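Local coordinates for Serine/threonine protein kinase (Mycobacterium tuberculosis, PDB 4ESQ) that probably phosphorylates serine and threonine side chains of other proteins as a membrane receptor kinase, of which this chain is the extracellular sensor domain, at residues S41-S46 / A53-Q58; P48-A53 / W129-V134; T117-V120 / K125-R128; T142-Q147 / G152-R157. One frame throughout, in Å; residues are numbered along the deposited sequence.

Contact 1 (S41-S46 / A53-Q58)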
# COMPACT_ATOMS: atom_id res chain seq x y z
N SER A 41 4.91 14.20 4.15
CA SER A 41 3.96 15.11 4.77
C SER A 41 3.70 14.58 6.18
O SER A 41 3.57 13.37 6.38
CB SER A 41 2.66 15.19 3.96
OG SER A 41 2.04 13.93 3.88
N PRO A 42 3.65 15.48 7.17
CA PRO A 42 3.59 15.02 8.56
C PRO A 42 2.29 14.30 8.90
O PRO A 42 1.22 14.73 8.49
CB PRO A 42 3.70 16.32 9.37
CG PRO A 42 3.22 17.38 8.44
CD PRO A 42 3.68 16.95 7.08
N VAL A 43 2.40 13.21 9.64
CA VAL A 43 1.24 12.57 10.23
C VAL A 43 1.65 11.98 11.57
O VAL A 43 2.77 11.48 11.73
CB VAL A 43 0.66 11.48 9.30
CG1 VAL A 43 1.74 10.48 8.92
CG2 VAL A 43 -0.54 10.80 9.95
N THR A 44 0.76 12.07 12.55
CA THR A 44 1.05 11.60 13.89
C THR A 44 0.16 10.40 14.19
O THR A 44 -1.06 10.50 14.09
CB THR A 44 0.75 12.70 14.91
OG1 THR A 44 1.45 13.89 14.54
CG2 THR A 44 1.18 12.26 16.32
N VAL A 45 0.77 9.28 14.54
CA VAL A 45 0.01 8.08 14.89
C VAL A 45 0.31 7.75 16.34
O VAL A 45 1.48 7.74 16.75
CB VAL A 45 0.39 6.90 14.00
CG1 VAL A 45 -0.56 5.73 14.23
CG2 VAL A 45 0.36 7.35 12.55
N SER A 46 -0.75 7.49 17.11
CA SER A 46 -0.63 7.26 18.55
C SER A 46 0.37 6.14 18.85
O SER A 46 1.11 6.21 19.83
CB SER A 46 -1.99 6.97 19.17
OG SER A 46 -2.62 5.86 18.57
N ALA A 53 1.48 0.62 8.65
CA ALA A 53 0.32 -0.26 8.63
C ALA A 53 -0.92 0.48 8.14
O ALA A 53 -1.91 -0.13 7.76
CB ALA A 53 0.08 -0.85 10.00
N LEU A 54 -0.86 1.81 8.14
CA LEU A 54 -1.97 2.64 7.65
C LEU A 54 -1.80 3.09 6.20
O LEU A 54 -2.78 3.16 5.45
CB LEU A 54 -2.12 3.90 8.51
CG LEU A 54 -2.62 3.64 9.93
CD1 LEU A 54 -2.36 4.83 10.84
CD2 LEU A 54 -4.09 3.26 9.91
N TYR A 55 -0.58 3.45 5.83
CA TYR A 55 -0.31 4.13 4.56
C TYR A 55 0.88 3.54 3.80
O TYR A 55 1.85 3.09 4.41
CB TYR A 55 -0.01 5.61 4.81
CG TYR A 55 -1.00 6.32 5.70
CD1 TYR A 55 -2.35 6.39 5.36
CD2 TYR A 55 -0.58 6.93 6.88
CE1 TYR A 55 -3.26 7.05 6.18
CE2 TYR A 55 -1.49 7.60 7.71
CZ TYR A 55 -2.83 7.65 7.34
OH TYR A 55 -3.74 8.30 8.14
N THR A 56 0.79 3.54 2.47
CA THR A 56 1.91 3.10 1.65
C THR A 56 2.91 4.23 1.48
O THR A 56 2.60 5.39 1.75
CB THR A 56 1.45 2.70 0.23
OG1 THR A 56 1.36 3.87 -0.59
CG2 THR A 56 0.11 2.03 0.27
N SER A 57 4.12 3.87 1.03
CA SER A 57 5.10 4.85 0.57
C SER A 57 5.44 5.98 1.54
O SER A 57 5.67 7.11 1.12
CB SER A 57 4.62 5.48 -0.75
OG SER A 57 4.02 4.53 -1.61
N GLN A 58 5.50 5.68 2.83
CA GLN A 58 5.76 6.72 3.82
C GLN A 58 7.25 6.92 4.05
O GLN A 58 7.98 5.96 4.30
CB GLN A 58 5.07 6.38 5.14
CG GLN A 58 3.55 6.32 5.04
CD GLN A 58 2.95 7.68 4.74
OE1 GLN A 58 2.90 8.55 5.62
NE2 GLN A 58 2.51 7.88 3.50
O HOH W 1 2.24 11.39 5.23
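Ser41 meets Gln58 through a shared water, while Val43 and Val45 reach the 53-58 segment directly with their methyl groups. The water lies 2.6 Å from Ser41 O and 2.9 Å from Gln58 OE1, a bridge that must be read with some caution because further acceptors compete for its protons. That same OE1 is also bonded by Gln51 NE2. Val43 divides its branches between two partners. With CG2 anti to the backbone N, Val43 brings this methyl obliquely to Tyr55 CE2 at 4.0 Å, whereas CG1 touches Gln58 OE1, the two side chains crossing at about a right angle. Behind the tyrosine, Leu54 CB sits 3.6 Å above the Tyr55 ring plane, over its centre. The rotation of the Gln58 amide is set at its other end: Gln58 NE2 donates to Thr56 O at 3.0 Å, close to the amide plane, with Asp39 OD2 as a second acceptor. Farther along, Val45 and Leu54 meet tip to tip, CG1 against CD1 at 3.9 Å. Gln58 occupies the N-cap position of helix 59-62, and strand 44-45 forms one margin of the antiparallel sheet next to strand 117-122, where Val43, Leu54 and Tyr55 all pack on Val120.

Contact 2 (P48-A53 / W129-V134)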
# COMPACT_ATOMS: atom_id res chain seq x y z
N PRO A 48 3.43 5.14 16.92
CA PRO A 48 4.17 5.64 15.74
C PRO A 48 4.53 4.56 14.72
O PRO A 48 4.54 4.85 13.53
CB PRO A 48 5.44 6.22 16.36
CG PRO A 48 5.06 6.62 17.72
CD PRO A 48 4.01 5.61 18.18
N ASP A 49 4.81 3.34 15.17
CA ASP A 49 5.25 2.30 14.25
C ASP A 49 4.09 1.67 13.48
O ASP A 49 4.29 0.75 12.69
CB ASP A 49 6.09 1.25 14.96
CG ASP A 49 7.53 1.72 15.18
OD1 ASP A 49 8.04 2.47 14.32
OD2 ASP A 49 8.13 1.35 16.21
N CYS A 50 2.88 2.17 13.71
CA CYS A 50 1.74 1.75 12.90
C CYS A 50 1.54 2.64 11.67
O CYS A 50 0.59 2.44 10.93
CB CYS A 50 0.46 1.70 13.75
SG CYS A 50 0.55 0.46 15.05
N GLN A 51 2.44 3.60 11.45
CA GLN A 51 2.32 4.48 10.28
C GLN A 51 2.30 3.68 8.96
O GLN A 51 1.48 3.93 8.07
CB GLN A 51 3.43 5.54 10.25
CG GLN A 51 3.29 6.56 9.11
CD GLN A 51 4.22 7.75 9.23
OE1 GLN A 51 4.87 7.95 10.25
NE2 GLN A 51 4.29 8.57 8.17
N GLY A 52 3.21 2.72 8.84
CA GLY A 52 3.28 1.89 7.65
C GLY A 52 2.10 0.95 7.52
O GLY A 52 1.73 0.54 6.42
N ALA A 53 1.48 0.62 8.65
CA ALA A 53 0.32 -0.26 8.63
C ALA A 53 -0.92 0.48 8.14
O ALA A 53 -1.91 -0.13 7.76
CB ALA A 53 0.08 -0.85 10.00
N TRP A 129 -8.60 4.71 13.90
CA TRP A 129 -8.66 3.58 12.97
C TRP A 129 -8.37 2.29 13.72
O TRP A 129 -7.46 2.24 14.54
CB TRP A 129 -7.63 3.74 11.86
CG TRP A 129 -7.95 4.81 10.87
CD1 TRP A 129 -7.81 6.16 11.03
CD2 TRP A 129 -8.44 4.62 9.53
NE1 TRP A 129 -8.18 6.82 9.88
CE2 TRP A 129 -8.58 5.89 8.95
CE3 TRP A 129 -8.78 3.48 8.77
CZ2 TRP A 129 -9.04 6.07 7.64
CZ3 TRP A 129 -9.24 3.67 7.47
CH2 TRP A 129 -9.36 4.95 6.92
N THR A 130 -9.14 1.24 13.41
CA THR A 130 -9.00 -0.04 14.10
C THR A 130 -8.44 -1.11 13.15
O THR A 130 -9.00 -1.33 12.09
CB THR A 130 -10.37 -0.53 14.62
OG1 THR A 130 -10.95 0.47 15.46
CG2 THR A 130 -10.20 -1.81 15.39
N PHE A 131 -7.34 -1.76 13.54
CA PHE A 131 -6.75 -2.84 12.73
C PHE A 131 -7.38 -4.19 13.07
O PHE A 131 -7.63 -4.50 14.23
CB PHE A 131 -5.25 -2.94 12.98
CG PHE A 131 -4.49 -1.75 12.50
CD1 PHE A 131 -4.17 -1.62 11.15
CD2 PHE A 131 -4.06 -0.78 13.38
CE1 PHE A 131 -3.45 -0.52 10.69
CE2 PHE A 131 -3.33 0.32 12.93
CZ PHE A 131 -3.04 0.44 11.59
N ALA A 132 -7.60 -5.00 12.03
CA ALA A 132 -7.94 -6.40 12.21
C ALA A 132 -6.64 -7.18 12.43
O ALA A 132 -5.61 -6.60 12.76
CB ALA A 132 -8.68 -6.92 10.99
N ASP A 133 -6.68 -8.50 12.26
CA ASP A 133 -5.45 -9.27 12.36
C ASP A 133 -4.68 -9.26 11.04
O ASP A 133 -5.26 -9.07 9.97
CB ASP A 133 -5.73 -10.71 12.83
CG ASP A 133 -5.91 -10.81 14.34
OD1 ASP A 133 -5.69 -9.80 15.05
OD2 ASP A 133 -6.25 -11.91 14.82
N VAL A 134 -3.37 -9.44 11.12
CA VAL A 134 -2.55 -9.51 9.93
C VAL A 134 -2.77 -10.86 9.26
O VAL A 134 -2.73 -11.91 9.91
CB VAL A 134 -1.05 -9.34 10.25
CG1 VAL A 134 -0.21 -9.59 9.01
CG2 VAL A 134 -0.78 -7.94 10.80
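Phe131 reaches across from its strand to Ala53 and Cys50, and the far end of its ring does nearly all the touching. Phe131 CE1 lies 3.3 Å from Ala53 O and 3.6 Å from Ala53 CB. The oxygen approaches at the ring edge and near its plane, where the slightly positive aromatic hydrogens would be expected to receive it. Ala53 CB also touches the neighbouring ring atom, Phe131 CZ, at 3.7 Å. A first torsion of -67°, with CG anti to the carbonyl carbon, carries the ring toward the helical turns. Such contacts illustrate how a short helical segment is laid against a sheet: residues 48-50 form a 3-10 turn, with Gln51 N bonded to Pro48 O, which runs on into the weakly bonded helix 51-54, while Phe131 belongs to strand 125-131 of the antiparallel sheet of this PknH-like extracellular domain. On another part of the ring, Cys50 CB stands 4.1 Å from Phe131 CE2. The cysteine sulfur makes an oblique sulfur-aromatic contact, Cys50 SG being 5.4 Å from the Phe131 ring centroid and 49° off its normal. That sulfur is tied to Cys113 in a disulfide, and Cys113 itself packs on Phe131. Val143 and Leu54 also touch the phenyl group, and Trp110 of helix 96-111 packs on Ala53.

Contact 3 (T117-V120 / K125-R128)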
# COMPACT_ATOMS: atom_id res chain seq x y z
N THR A 117 -6.80 -0.16 18.14
CA THR A 117 -7.24 1.11 17.58
C THR A 117 -6.14 2.15 17.79
O THR A 117 -5.57 2.23 18.88
CB THR A 117 -8.56 1.59 18.21
OG1 THR A 117 -9.57 0.59 18.05
CG2 THR A 117 -9.03 2.88 17.55
N VAL A 118 -5.82 2.91 16.75
CA VAL A 118 -4.85 4.00 16.85
C VAL A 118 -5.53 5.33 16.52
O VAL A 118 -6.55 5.37 15.82
CB VAL A 118 -3.63 3.79 15.91
CG1 VAL A 118 -2.86 2.54 16.33
CG2 VAL A 118 -4.07 3.68 14.45
N THR A 119 -4.98 6.42 17.06
CA THR A 119 -5.43 7.76 16.74
C THR A 119 -4.47 8.34 15.70
O THR A 119 -3.25 8.24 15.84
CB THR A 119 -5.42 8.67 18.00
OG1 THR A 119 -6.22 8.07 19.03
CG2 THR A 119 -5.98 10.03 17.69
N VAL A 120 -5.02 8.94 14.65
CA VAL A 120 -4.20 9.51 13.60
C VAL A 120 -4.51 10.99 13.43
O VAL A 120 -5.67 11.37 13.31
CB VAL A 120 -4.45 8.81 12.25
CG1 VAL A 120 -3.52 9.37 11.19
CG2 VAL A 120 -4.27 7.31 12.40
N LYS A 125 -6.59 17.47 11.88
CA LYS A 125 -7.79 16.65 11.97
C LYS A 125 -7.43 15.28 12.54
O LYS A 125 -6.46 14.66 12.10
CB LYS A 125 -8.45 16.51 10.60
CG LYS A 125 -8.87 17.83 9.98
CD LYS A 125 -9.38 17.64 8.57
CE LYS A 125 -8.29 17.09 7.66
NZ LYS A 125 -8.79 16.81 6.29
N THR A 126 -8.21 14.80 13.50
CA THR A 126 -7.90 13.56 14.21
C THR A 126 -8.98 12.50 14.03
O THR A 126 -10.17 12.77 14.23
CB THR A 126 -7.72 13.83 15.70
OG1 THR A 126 -6.60 14.71 15.89
CG2 THR A 126 -7.46 12.54 16.44
N TYR A 127 -8.57 11.30 13.65
CA TYR A 127 -9.52 10.20 13.50
C TYR A 127 -8.94 8.90 14.04
O TYR A 127 -7.73 8.74 14.12
CB TYR A 127 -9.96 10.05 12.04
CG TYR A 127 -10.82 11.20 11.57
CD1 TYR A 127 -12.19 11.22 11.83
CD2 TYR A 127 -10.27 12.28 10.88
CE1 TYR A 127 -12.98 12.27 11.41
CE2 TYR A 127 -11.06 13.33 10.45
CZ TYR A 127 -12.42 13.32 10.72
OH TYR A 127 -13.22 14.36 10.30
N ARG A 128 -9.82 7.99 14.43
CA ARG A 128 -9.37 6.73 14.99
C ARG A 128 -9.56 5.62 13.96
O ARG A 128 -10.55 5.62 13.23
CB ARG A 128 -10.11 6.44 16.30
CG ARG A 128 -9.77 7.45 17.40
CD ARG A 128 -10.64 7.29 18.62
NE ARG A 128 -10.47 5.98 19.24
CZ ARG A 128 -9.56 5.71 20.17
NH1 ARG A 128 -8.73 6.66 20.59
NH2 ARG A 128 -9.48 4.49 20.67
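Val120 and Tyr127 exchange both of their backbone hydrogen bonds, forming the hydrogen-bonded pair of an antiparallel hairpin. Val120 N donates to Tyr127 O at 2.8 Å, and Tyr127 N returns a bond to Val120 O at 2.9 Å, each with an N-H...O angle of 163°. Val120 O accepts in addition a CA-H...O contact from Thr126 CA at 3.3 Å. One step along, Thr119 and Arg128 are a non-hydrogen-bonded pair, and their amides turn outward to other partners: Thr119 N to Ser46 OG, and Arg128 N to Glu148 OE2. Between the strands, Arg128 CA comes within 3.2 Å of Val118 O in another CA-H...O contact. The arginine chain, bent at chi3 (62°), brings its guanidinium obliquely beside Thr117, whose CG2 meets Arg128 NH2 at 3.5 Å with the two side chains at about a right angle. Arg128 NH1 also comes near Thr119 OG1, but at an angle too poor for a bond. The hydroxyls of Thr117 and Thr126 are bonded to those of Thr130 and Thr121, respectively. The hairpin is therefore joined chiefly by its main chain, while Val118 and Val120 turn apolar surface to Leu54.

Contact 4 (T142-Q147 / G152-R157)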
# COMPACT_ATOMS: atom_id res chain seq x y z
N THR A 142 -1.22 -8.77 4.66
CA THR A 142 -2.35 -7.87 4.49
C THR A 142 -2.96 -7.57 5.85
O THR A 142 -2.84 -8.35 6.79
CB THR A 142 -3.47 -8.45 3.59
OG1 THR A 142 -4.03 -9.61 4.21
CG2 THR A 142 -2.93 -8.82 2.21
N VAL A 143 -3.63 -6.43 5.94
CA VAL A 143 -4.39 -6.10 7.14
C VAL A 143 -5.48 -5.12 6.77
O VAL A 143 -5.26 -4.24 5.93
CB VAL A 143 -3.49 -5.54 8.29
CG1 VAL A 143 -2.91 -4.18 7.90
CG2 VAL A 143 -4.28 -5.42 9.60
N ILE A 144 -6.65 -5.27 7.37
CA ILE A 144 -7.76 -4.35 7.14
C ILE A 144 -7.88 -3.38 8.30
O ILE A 144 -7.83 -3.78 9.46
CB ILE A 144 -9.08 -5.12 6.93
CG1 ILE A 144 -9.02 -5.89 5.61
CG2 ILE A 144 -10.26 -4.18 6.92
CD1 ILE A 144 -10.16 -6.86 5.45
N ASP A 145 -7.99 -2.09 7.99
CA ASP A 145 -8.22 -1.10 9.04
C ASP A 145 -9.54 -0.39 8.79
O ASP A 145 -9.94 -0.17 7.65
CB ASP A 145 -7.07 -0.11 9.14
CG ASP A 145 -6.55 0.31 7.80
OD1 ASP A 145 -7.38 0.57 6.91
OD2 ASP A 145 -5.31 0.35 7.63
N THR A 146 -10.22 -0.05 9.87
CA THR A 146 -11.58 0.45 9.78
C THR A 146 -11.66 1.81 10.43
O THR A 146 -11.25 1.96 11.59
CB THR A 146 -12.54 -0.51 10.49
OG1 THR A 146 -12.42 -1.82 9.92
CG2 THR A 146 -13.98 -0.03 10.39
N GLN A 147 -12.16 2.80 9.70
CA GLN A 147 -12.26 4.15 10.25
C GLN A 147 -13.48 4.26 11.17
O GLN A 147 -14.56 3.80 10.82
CB GLN A 147 -12.33 5.21 9.15
CG GLN A 147 -12.54 6.63 9.71
CD GLN A 147 -12.38 7.74 8.68
OE1 GLN A 147 -12.60 7.55 7.49
NE2 GLN A 147 -11.98 8.92 9.15
N GLY A 152 -18.59 3.09 7.85
CA GLY A 152 -18.15 1.75 7.49
C GLY A 152 -17.01 1.77 6.48
O GLY A 152 -16.68 0.73 5.89
N TRP A 153 -16.42 2.94 6.27
CA TRP A 153 -15.25 3.10 5.39
C TRP A 153 -14.09 2.29 5.94
O TRP A 153 -13.79 2.35 7.13
CB TRP A 153 -14.85 4.58 5.30
CG TRP A 153 -13.75 4.89 4.30
CD1 TRP A 153 -12.44 5.13 4.58
CD2 TRP A 153 -13.88 4.97 2.87
NE1 TRP A 153 -11.74 5.37 3.42
CE2 TRP A 153 -12.60 5.27 2.36
CE3 TRP A 153 -14.95 4.81 1.98
CZ2 TRP A 153 -12.37 5.42 0.99
CZ3 TRP A 153 -14.72 4.97 0.63
CH2 TRP A 153 -13.43 5.27 0.14
N GLU A 154 -13.43 1.53 5.07
CA GLU A 154 -12.31 0.68 5.49
C GLU A 154 -11.22 0.69 4.45
O GLU A 154 -11.45 1.08 3.32
CB GLU A 154 -12.79 -0.76 5.71
CG GLU A 154 -13.75 -0.93 6.86
CD GLU A 154 -14.15 -2.38 7.06
OE1 GLU A 154 -14.78 -2.95 6.15
OE2 GLU A 154 -13.83 -2.95 8.13
N CYS A 155 -10.02 0.27 4.85
CA CYS A 155 -8.92 0.10 3.89
C CYS A 155 -8.28 -1.25 4.12
O CYS A 155 -8.17 -1.70 5.25
CB CYS A 155 -7.86 1.18 4.06
SG CYS A 155 -8.41 2.86 3.70
N GLN A 156 -7.87 -1.90 3.04
CA GLN A 156 -6.97 -3.04 3.19
C GLN A 156 -5.58 -2.65 2.73
O GLN A 156 -5.41 -2.11 1.63
CB GLN A 156 -7.44 -4.27 2.42
CG GLN A 156 -6.58 -5.51 2.71
CD GLN A 156 -6.83 -6.66 1.76
OE1 GLN A 156 -7.01 -6.46 0.57
NE2 GLN A 156 -6.84 -7.89 2.30
N ARG A 157 -4.60 -2.91 3.59
CA ARG A 157 -3.19 -2.75 3.22
C ARG A 157 -2.68 -4.10 2.73
O ARG A 157 -3.01 -5.14 3.30
CB ARG A 157 -2.37 -2.29 4.43
CG ARG A 157 -2.61 -0.83 4.85
CD ARG A 157 -1.89 0.15 3.94
NE ARG A 157 -0.45 0.23 4.19
CZ ARG A 157 0.49 -0.23 3.37
NH1 ARG A 157 0.14 -0.84 2.23
NH2 ARG A 157 1.77 -0.08 3.68
O HOH W 2 -6.47 -8.69 5.33
O HOH W 3 -16.24 5.11 8.89
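Val143 with Arg157 and Asp145 with Cys155 are the two hydrogen-bonded pairs that zip this antiparallel hairpin together. Each pair closes a double link: Arg157 N to Val143 O at 2.8 Å is answered by Val143 N to Arg157 O, and Asp145 N to Cys155 O by Cys155 N to Asp145 O. A fifth backbone bond runs from Gln147 N to Trp153 O, at 3.1 Å, near the turn.

Among polar side chains, Thr146 and Glu154 lie side by side and point the same way, and Thr146 OG1 donates to the anti lone pair of Glu154 OE2 over a short 2.5 Å. At the other end a water joins Thr142 OG1 to Gln156 NE2, which also bonds Asn178 OD1. Asp145 is more awkwardly placed. With its carboxylate carbon lodged between the backbone N and the carbonyl carbon (chi1 41°), Asp145 OD1 lies 2.9 Å from Cys155 O, two acceptors with no bond between them. Gln147 OE1 stands obliquely beside the indole, 3.8 Å from Trp153 CD1, its amide turned 62° from the ring.

Van der Waals contacts run alongside. Ile144 CG1 rests on Gln156 CG at 3.8 Å, and Val143 CG1 on Arg157 CB at 4.0 Å.

Cys155 is fixed to strand 165-173 by its disulfide to Cys172, and the bent Arg157 chain bonds Gly52 O and forms a salt bridge with Asp168. The oxygen-oxygen approach at Asp145 would probably raise its affinity for a proton; the positive charge of Arg157, with NE 6.0 Å from Asp145 OD2, might offset this a little, although its salt-bridge partner is Asp168.

In the fold
Contacts 3 and 4 are successive hairpins of one antiparallel sheet, joined where strand 125-131 pairs with strand 141-147 through Thr130 O and Thr146 N, 2.8 Å apart. Contacts 1 and 2 lay helix 51-54 and its flanks against that sheet and share Ala53; their centres are about 10 Å apart. Leu54 CD2 of contact 1 touches Phe131 CZ of contact 2 at 3.4 Å. Arg157 of contact 4 ties in the helix, its NH2 2.8 Å from Gly52 O. A buffer molecule, probably from the crystallisation liquor, lies about 3 Å from the Gln147 side chain, and bound terbium ions lie about 5 Å from the side chains of Gln58 and Gln147.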